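YrbA (PDB 5NFM) binds divalent metal cations such as copper through two conserved histidines, and belongs to the BolA-like proteins. Local coordinates at residues D8-G13 and N54-N59; G28-A33 and I63-A68; E34-A39 and Q70-E75. One frame throughout, in Å; residues are numbered along the deposited sequence. Where two conformers were deposited one is given.

Contact 1 (D8-G13 and N54-N59)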
loop_
_atom_site.group_PDB
_atom_site.type_symbol
_atom_site.label_atom_id
_atom_site.label_comp_id
_atom_site.label_asym_id
_atom_site.label_seq_id
_atom_site.Cartn_x
_atom_site.Cartn_y
_atom_site.Cartn_z
ATOM N N ASP A 8 -0.514 -3.771 8.011
ATOM C CA ASP A 8 -0.637 -3.023 9.260
ATOM C C ASP A 8 -0.194 -1.573 9.072
ATOM O O ASP A 8 -0.853 -0.644 9.557
ATOM C CB ASP A 8 0.225 -3.667 10.353
ATOM C CG ASP A 8 -0.351 -4.965 10.926
ATOM O OD1 ASP A 8 -1.523 -5.305 10.676
ATOM O OD2 ASP A 8 0.414 -5.626 11.670
ATOM N N MET A 9 0.946 -1.358 8.413
ATOM C CA MET A 9 1.453 0.004 8.282
ATOM C C MET A 9 0.528 0.852 7.419
ATOM O O MET A 9 0.283 2.028 7.719
ATOM C CB MET A 9 2.871 -0.019 7.727
ATOM C CG MET A 9 3.871 -0.607 8.710
ATOM S SD MET A 9 5.551 -0.320 8.196
ATOM C CE MET A 9 5.625 1.433 8.572
ATOM N N ILE A 10 -0.005 0.278 6.340
ATOM C CA ILE A 10 -0.926 1.039 5.504
ATOM C C ILE A 10 -2.169 1.419 6.294
ATOM O O ILE A 10 -2.631 2.568 6.237
ATOM C CB ILE A 10 -1.265 0.267 4.216
ATOM C CG1 ILE A 10 -0.002 0.069 3.373
ATOM C CG2 ILE A 10 -2.341 1.018 3.436
ATOM C CD1 ILE A 10 -0.184 -0.860 2.175
ATOM N N LYS A 11 -2.721 0.475 7.058
ATOM C CA LYS A 11 -3.954 0.767 7.778
ATOM C C LYS A 11 -3.742 1.722 8.945
ATOM O O LYS A 11 -4.659 2.476 9.290
ATOM C CB LYS A 11 -4.618 -0.531 8.200
ATOM C CG LYS A 11 -5.145 -1.265 6.968
ATOM C CD LYS A 11 -5.781 -2.594 7.278
ATOM C CE LYS A 11 -7.055 -2.426 8.072
ATOM N NZ LYS A 11 -7.874 -3.667 8.007
ATOM N N ALA A 12 -2.554 1.721 9.551
ATOM C CA ALA A 12 -2.256 2.705 10.589
ATOM C C ALA A 12 -2.116 4.098 9.986
ATOM O O ALA A 12 -2.580 5.087 10.565
ATOM C CB ALA A 12 -0.975 2.326 11.327
ATOM N N GLY A 13 -1.471 4.187 8.822
ATOM C CA GLY A 13 -1.183 5.481 8.234
ATOM C C GLY A 13 -2.334 6.083 7.459
ATOM O O GLY A 13 -2.397 7.309 7.304
ATOM N N ASN A 54 4.136 7.081 1.847
ATOM C CA ASN A 54 4.283 7.751 3.137
ATOM C C ASN A 54 3.952 6.800 4.285
ATOM O O ASN A 54 4.636 6.796 5.315
ATOM C CB ASN A 54 3.354 8.962 3.235
ATOM C CG ASN A 54 3.749 10.105 2.324
ATOM O OD1 ASN A 54 4.825 10.106 1.712
ATOM N ND2 ASN A 54 2.875 11.099 2.244
ATOM N N ALA A 55 2.878 6.013 4.142
ATOM C CA ALA A 55 2.439 5.135 5.222
ATOM C C ALA A 55 3.477 4.065 5.558
ATOM O O ALA A 55 3.549 3.617 6.710
ATOM C CB ALA A 55 1.104 4.484 4.863
ATOM N N LEU A 56 4.275 3.637 4.576
ATOM C CA LEU A 56 5.329 2.663 4.837
ATOM C C LEU A 56 6.535 3.266 5.550
ATOM O O LEU A 56 7.364 2.508 6.065
ATOM C CB LEU A 56 5.745 1.930 3.549
ATOM C CG LEU A 56 4.991 0.621 3.258
ATOM C CD1 LEU A 56 5.358 -0.468 4.271
ATOM C CD2 LEU A 56 3.480 0.817 3.204
ATOM N N LYS A 57 6.644 4.596 5.598
ATOM C CA LYS A 57 7.581 5.297 6.473
ATOM C C LYS A 57 9.027 4.879 6.228
ATOM O O LYS A 57 9.860 4.917 7.133
ATOM C CB LYS A 57 7.168 5.190 7.947
ATOM C CG LYS A 57 5.878 5.977 8.245
ATOM C CD LYS A 57 5.448 5.857 9.693
ATOM C CE LYS A 57 4.083 6.491 9.926
ATOM N NZ LYS A 57 4.099 7.978 9.815
ATOM N N GLY A 58 9.344 4.507 4.989
ATOM C CA GLY A 58 10.696 4.108 4.640
ATOM C C GLY A 58 11.113 2.754 5.165
ATOM O O GLY A 58 12.289 2.396 5.053
ATOM N N ASN A 59 10.190 1.979 5.728
ATOM C CA ASN A 59 10.544 0.706 6.339
ATOM C C ASN A 59 10.765 -0.419 5.338
ATOM O O ASN A 59 11.310 -1.464 5.718
ATOM C CB ASN A 59 9.469 0.303 7.343
ATOM C CG ASN A 59 9.550 1.117 8.610
ATOM O OD1 ASN A 59 10.628 1.294 9.168
ATOM N ND2 ASN A 59 8.427 1.635 9.063
HETATM O O HOH W 1 2.093 3.670 9.035
#

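Contact 2 (G28-A33 and I63-A68). With CU (copper (II) ion), chain C; LI (lithium ion), chain B.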
loop_
_atom_site.group_PDB
_atom_site.type_symbol
_atom_site.label_atom_id
_atom_site.label_comp_id
_atom_site.label_asym_id
_atom_site.label_seq_id
_atom_site.Cartn_x
_atom_site.Cartn_y
_atom_site.Cartn_z
ATOM N N GLY A 28 8.492 -13.450 -0.357
ATOM C CA GLY A 28 8.838 -12.661 0.811
ATOM C C GLY A 28 9.589 -11.385 0.497
ATOM O O GLY A 28 10.184 -10.782 1.397
ATOM N N ASP A 29 9.554 -10.943 -0.761
ATOM C CA ASP A 29 10.424 -9.877 -1.247
ATOM C C ASP A 29 9.620 -8.820 -2.010
ATOM O O ASP A 29 9.572 -7.651 -1.606
ATOM C CB ASP A 29 11.513 -10.503 -2.133
ATOM C CG ASP A 29 12.505 -9.493 -2.665
ATOM O OD1 ASP A 29 12.726 -8.461 -2.001
ATOM O OD2 ASP A 29 13.072 -9.748 -3.753
ATOM N N HIS A 30 8.992 -9.221 -3.114
ATOM C CA HIS A 30 8.182 -8.327 -3.930
ATOM C C HIS A 30 6.706 -8.652 -3.732
ATOM O O HIS A 30 6.311 -9.831 -3.684
ATOM C CB HIS A 30 8.544 -8.458 -5.409
ATOM C CG HIS A 30 9.933 -7.988 -5.727
ATOM N ND1 HIS A 30 10.494 -8.182 -6.964
ATOM C CD2 HIS A 30 10.866 -7.329 -4.988
ATOM C CE1 HIS A 30 11.716 -7.674 -6.975
ATOM N NE2 HIS A 30 11.974 -7.152 -5.787
ATOM N N TYR A 31 5.903 -7.587 -3.647
ATOM C CA TYR A 31 4.499 -7.657 -3.287
ATOM C C TYR A 31 3.686 -6.755 -4.205
ATOM O O TYR A 31 4.222 -5.858 -4.871
ATOM C CB TYR A 31 4.290 -7.172 -1.841
ATOM C CG TYR A 31 4.998 -7.990 -0.779
ATOM C CD1 TYR A 31 6.349 -7.805 -0.512
ATOM C CD2 TYR A 31 4.314 -8.940 -0.027
ATOM C CE1 TYR A 31 6.998 -8.534 0.479
ATOM C CE2 TYR A 31 4.958 -9.673 0.967
ATOM C CZ TYR A 31 6.301 -9.463 1.214
ATOM O OH TYR A 31 6.956 -10.165 2.199
ATOM N N ALA A 32 2.374 -6.992 -4.211
ATOM C CA ALA A 32 1.411 -6.068 -4.779
ATOM C C ALA A 32 0.390 -5.742 -3.696
ATOM O O ALA A 32 0.042 -6.594 -2.878
ATOM C CB ALA A 32 0.724 -6.668 -6.005
ATOM N N ALA A 33 -0.061 -4.495 -3.677
ATOM C CA ALA A 33 -1.042 -4.030 -2.703
ATOM C C ALA A 33 -2.170 -3.300 -3.413
ATOM O O ALA A 33 -1.918 -2.430 -4.251
ATOM C CB ALA A 33 -0.410 -3.085 -1.676
ATOM N N ILE A 63 10.930 0.036 -2.204
ATOM C CA ILE A 63 9.473 0.037 -2.292
ATOM C C ILE A 63 8.979 0.436 -3.683
ATOM O O ILE A 63 7.933 -0.053 -4.129
ATOM C CB ILE A 63 8.890 0.934 -1.174
ATOM C CG1 ILE A 63 7.372 0.793 -1.108
ATOM C CG2 ILE A 63 9.304 2.397 -1.353
ATOM C CD1 ILE A 63 6.767 1.440 0.138
ATOM N N LEU A 64 9.699 1.320 -4.382
ATOM C CA LEU A 64 9.255 1.732 -5.711
ATOM C C LEU A 64 8.975 0.526 -6.612
ATOM O O LEU A 64 7.974 0.507 -7.337
ATOM C CB LEU A 64 10.303 2.643 -6.347
ATOM C CG LEU A 64 9.971 3.170 -7.743
ATOM C CD1 LEU A 64 8.776 4.102 -7.695
ATOM C CD2 LEU A 64 11.180 3.865 -8.345
ATOM N N HIS A 65 9.863 -0.477 -6.597
ATOM C CA HIS A 65 9.635 -1.689 -7.378
ATOM C C HIS A 65 9.045 -2.834 -6.563
ATOM O O HIS A 65 8.409 -3.725 -7.145
ATOM C CB HIS A 65 10.926 -2.172 -8.069
ATOM C CG HIS A 65 11.875 -2.917 -7.172
ATOM N ND1 HIS A 65 12.908 -2.308 -6.496
ATOM C CD2 HIS A 65 11.954 -4.235 -6.863
ATOM C CE1 HIS A 65 13.578 -3.217 -5.807
ATOM N NE2 HIS A 65 13.021 -4.397 -6.009
ATOM N N ALA A 66 9.258 -2.850 -5.249
ATOM C CA ALA A 66 8.921 -4.015 -4.450
ATOM C C ALA A 66 7.485 -4.012 -3.950
ATOM O O ALA A 66 7.028 -5.041 -3.445
ATOM C CB ALA A 66 9.886 -4.156 -3.268
ATOM N N LEU A 67 6.769 -2.890 -4.075
ATOM C CA LEU A 67 5.357 -2.817 -3.692
ATOM C C LEU A 67 4.577 -2.225 -4.867
ATOM O O LEU A 67 4.473 -1.001 -5.007
ATOM C CB LEU A 67 5.176 -1.993 -2.415
ATOM C CG LEU A 67 3.764 -2.054 -1.823
ATOM C CD1 LEU A 67 3.413 -3.462 -1.364
ATOM C CD2 LEU A 67 3.640 -1.071 -0.676
ATOM N N ALA A 68 4.040 -3.098 -5.722
ATOM C CA ALA A 68 3.273 -2.662 -6.887
ATOM C C ALA A 68 1.859 -2.295 -6.440
ATOM O O ALA A 68 1.193 -3.090 -5.774
ATOM C CB ALA A 68 3.223 -3.784 -7.921
HETATM CU CU CU C . 13.689 -6.198 -5.378
HETATM LI LI LI B . 6.826 -11.677 -3.459
HETATM O O HOH W 2 13.391 -6.122 -2.984
HETATM O O HOH W 3 14.531 -7.969 -4.891
HETATM O O HOH W 4 6.439 -5.793 -6.850
HETATM O O HOH W 5 14.746 -6.753 -7.496
HETATM O O HOH W 6 15.489 -5.520 -4.750
#

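Contact 3 (E34-A39 and Q70-E75)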
loop_
_atom_site.group_PDB
_atom_site.type_symbol
_atom_site.label_atom_id
_atom_site.label_comp_id
_atom_site.label_asym_id
_atom_site.label_seq_id
_atom_site.Cartn_x
_atom_site.Cartn_y
_atom_site.Cartn_z
ATOM N N GLU A 34 -3.407 -3.644 -3.056
ATOM C CA GLU A 34 -4.570 -2.837 -3.394
ATOM C C GLU A 34 -5.004 -2.098 -2.136
ATOM O O GLU A 34 -5.144 -2.712 -1.073
ATOM C CB GLU A 34 -5.726 -3.679 -3.921
ATOM C CG GLU A 34 -6.907 -2.807 -4.293
ATOM C CD GLU A 34 -8.026 -3.569 -4.938
ATOM O OE1 GLU A 34 -7.967 -4.817 -4.990
ATOM O OE2 GLU A 34 -8.970 -2.905 -5.404
ATOM N N VAL A 35 -5.176 -0.782 -2.257
ATOM C CA VAL A 35 -5.567 0.058 -1.134
ATOM C C VAL A 35 -6.761 0.893 -1.570
ATOM O O VAL A 35 -6.669 1.658 -2.541
ATOM C CB VAL A 35 -4.419 0.965 -0.655
ATOM C CG1 VAL A 35 -4.825 1.706 0.605
ATOM C CG2 VAL A 35 -3.141 0.156 -0.430
ATOM N N VAL A 36 -7.869 0.758 -0.846
ATOM C CA VAL A 36 -9.109 1.466 -1.136
ATOM C C VAL A 36 -9.402 2.367 0.057
ATOM O O VAL A 36 -9.509 1.879 1.187
ATOM C CB VAL A 36 -10.272 0.492 -1.374
ATOM C CG1 VAL A 36 -11.539 1.258 -1.726
ATOM C CG2 VAL A 36 -9.928 -0.496 -2.475
ATOM N N ALA A 37 -9.508 3.675 -0.177
ATOM C CA ALA A 37 -9.642 4.615 0.932
ATOM C C ALA A 37 -10.420 5.839 0.471
ATOM O O ALA A 37 -10.183 6.357 -0.625
ATOM C CB ALA A 37 -8.266 5.058 1.445
ATOM N N GLU A 38 -11.314 6.329 1.334
ATOM C CA GLU A 38 -12.086 7.518 0.984
ATOM C C GLU A 38 -11.190 8.725 0.721
ATOM O O GLU A 38 -11.504 9.551 -0.152
ATOM C CB GLU A 38 -13.104 7.819 2.084
ATOM C CG GLU A 38 -14.050 8.964 1.727
ATOM C CD GLU A 38 -14.879 8.692 0.480
ATOM O OE1 GLU A 38 -15.295 7.521 0.287
ATOM O OE2 GLU A 38 -15.108 9.647 -0.305
ATOM N N ALA A 39 -10.074 8.836 1.452
ATOM C CA ALA A 39 -9.163 9.959 1.270
ATOM C C ALA A 39 -8.570 9.993 -0.134
ATOM O O ALA A 39 -8.017 11.023 -0.541
ATOM C CB ALA A 39 -8.042 9.881 2.304
ATOM N N GLN A 70 -2.153 -0.624 -6.517
ATOM C CA GLN A 70 -3.445 -0.325 -7.113
ATOM C C GLN A 70 -4.257 0.396 -6.050
ATOM O O GLN A 70 -4.398 -0.112 -4.933
ATOM C CB GLN A 70 -4.126 -1.636 -7.517
ATOM C CG GLN A 70 -5.557 -1.562 -7.973
ATOM C CD GLN A 70 -6.131 -2.951 -8.215
ATOM O OE1 GLN A 70 -5.439 -3.959 -8.050
ATOM N NE2 GLN A 70 -7.399 -3.011 -8.597
ATOM N N THR A 71 -4.770 1.577 -6.379
ATOM C CA THR A 71 -5.504 2.377 -5.416
ATOM C C THR A 71 -6.802 2.887 -6.023
ATOM O O THR A 71 -6.924 3.070 -7.238
ATOM C CB THR A 71 -4.646 3.559 -4.926
ATOM O OG1 THR A 71 -4.115 4.266 -6.046
ATOM C CG2 THR A 71 -3.485 3.077 -4.065
ATOM N N SER A 72 -7.769 3.154 -5.148
ATOM C CA SER A 72 -9.059 3.675 -5.576
ATOM C C SER A 72 -9.812 4.178 -4.352
ATOM O O SER A 72 -9.459 3.883 -3.207
ATOM C CB SER A 72 -9.889 2.593 -6.274
ATOM O OG SER A 72 -10.062 1.481 -5.412
ATOM N N ALA A 73 -10.874 4.931 -4.619
ATOM C CA ALA A 73 -11.835 5.287 -3.593
ATOM C C ALA A 73 -12.940 4.233 -3.530
ATOM O O ALA A 73 -13.216 3.558 -4.525
ATOM C CB ALA A 73 -12.450 6.651 -3.897
ATOM N N PRO A 74 -13.606 4.087 -2.379
ATOM C CA PRO A 74 -14.645 3.059 -2.246
ATOM C C PRO A 74 -15.754 3.170 -3.283
ATOM O O PRO A 74 -16.256 4.254 -3.592
ATOM C CB PRO A 74 -15.188 3.288 -0.829
ATOM C CG PRO A 74 -14.028 3.866 -0.085
ATOM C CD PRO A 74 -13.317 4.736 -1.086
ATOM N N GLU A 75 -16.146 2.010 -3.794
ATOM C CA GLU A 75 -17.319 1.866 -4.638
ATOM C C GLU A 75 -18.556 1.636 -3.772
ATOM O O GLU A 75 -19.676 2.041 -4.100
ATOM C CB GLU A 75 -17.138 0.660 -5.558
ATOM C CG GLU A 75 -16.012 0.792 -6.568
ATOM C CD GLU A 75 -16.485 1.153 -7.965
ATOM O OE1 GLU A 75 -15.589 1.296 -8.825
ATOM O OE2 GLU A 75 -17.706 1.262 -8.213
ATOM O OXT GLU A 75 -18.450 1.019 -2.709
HETATM O O HOH W 7 -8.296 -0.292 -6.163
#

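Contact 1 (D8-G13 and N54-N59)
Gly13 and Ala55 bring the helix 5-13 and the end of the helix 45-56 within 4.7 Å, CA to CA, while Met9, one turn before Gly13, faces Leu56 at 5.8 Å by the same measure. Ala55 points its CB at the first helix and sets it against the backbone there, 4.0 Å from Ile10 CA. Gly13 makes this closeness possible, since any CB at that position would run into the methyl of Ala55. Beside them, Ile10 CG1 meets Leu56 CD2 at 3.6 Å, the two side chains crossing obliquely on the buried side, where Ile10 also lies on Val19 of the strand 18-23. Met9 reaches furthest across. Its chain runs extended to SD and then bends (chi3 73°), which puts CE near the carbonyl oxygens of Ala55 and Leu56. The Met9 and Leu56 side chains cross at about a right angle, with Met9 SD 3.9 Å from Leu56 CD1. Asn59, whose side chain also crosses that of Met9 at about a right angle, closes a type I' turn that begins at Leu56, where the chain leaves the helix at Lys57 with positive phi. The one firm polar link is a water that donates to Met9 O at 2.8 Å and to Ala55 O at 2.7 Å, bridging two main-chain carbonyls, so the helices are joined mainly by apolar packing and small residues, with hydration at the seam.

Contact 2 (G28-A33 and I63-A68)
His30 and His65 meet at a copper(II) ion, each giving NE2 at 2.0 Å. The two NE2 atoms are only 3.0 Å apart, close because both bind the metal, and the ring planes stand at 84° to each other. Four waters complete the six ligands of the copper, two with O 2.0 Å from it and two at 2.4 Å. Asp29 holds the second shell: one short-bond water and one long-bond water donate to OD2 and OD1 respectively, and OD2 itself lies over a face of the His30 ring, offset toward its rim, where its negative charge would probably favour the bound cation. In His65, chi1 79° sets CG between the backbone N and the carbonyl carbon, and NE2 binds the copper from there, while Ala66 CB packs 3.7 Å from His30 CD2. Behind the rings the backbones lock together. Tyr31 N donates to Ala66 O at 2.8 Å, Ala68 N to Tyr31 O, and Ala33 N to Ala68 O; a further water donates to both Tyr31 O and His65 O. Leu67 CD1 touches both Tyr31 CB and Ala33 CB, on the face that Ile6 of the helix 5-13 also touches. His30 O binds a lithium ion at 1.9 Å, a site completed by Asp23, Leu24 and Asp27. The whole is a two-histidine metal site of a BolA-like protein, set where a loop enters one parallel strand and a short helix enters its neighbour.

Contact 3 (E34-A39 and Q70-E75)
Gln70 lies beside Glu34, and in one of its two conformers its amide stacks on the Glu34 carboxylate, the planes 11° apart and Gln70 NE2 3.6 Å from Glu34 OE2. In this arrangement both chains extend with CG anti to the backbone N (chi1 -179° in Glu34). An alanine in place of Glu34 would probably leave a water bound to Ser72 OG without its carboxylate acceptor, and the Gln70 amide, in this conformer, without the group it stacks on. Gln70 O also takes the N-H of Val35 at 2.9 Å. Thr71 turns to the other face, its CG2 4.1 Å from Val35 CB, while OG1 bonds to Gln48 of the helix 45-56. The strands 31-36 and 67-72 run parallel here, 11° apart, as neighbours in the mixed three-stranded sheet of this BolA-like fold. Ser72 N donates to Val35 O at 3.2 Å and Ser72 O accepts from Ala37 N; its OG sits 3.5 Å from Val36 CG2 and meets the water held by Glu34 OE2. After Ser72 the strand pairing gives way to packing: Val36 CG1 touches Pro74 N at 3.6 Å, and Pro74 CD rests against the peptide joining Ala37 to Glu38. Glu38 OE1 lies near Pro74 CD, the two side chains crossing at about a right angle, and OE2 pairs with Arg41.

In the fold
From the N terminus, the helix 5-13 opens contact 1, which closes only when the chain has passed through the strands 18-23 and 31-36 and reached the end of the helix 45-56. Inside that span contact 2 opens in the loop before the strand 31-36 and contact 3 along it; they close later along 63-68 and 70-75, so all three cross one another. Contacts 2 and 3 are successive lengths of one parallel strand pair, joined by Ala33 O and Gln70 N, with the metal end at contact 2 and the C terminus at contact 3. Contact 1 joins the two helices beside the sheet, Leu56 touching Ile63 of contact 2 and Ile10 touching Val35 of contact 3.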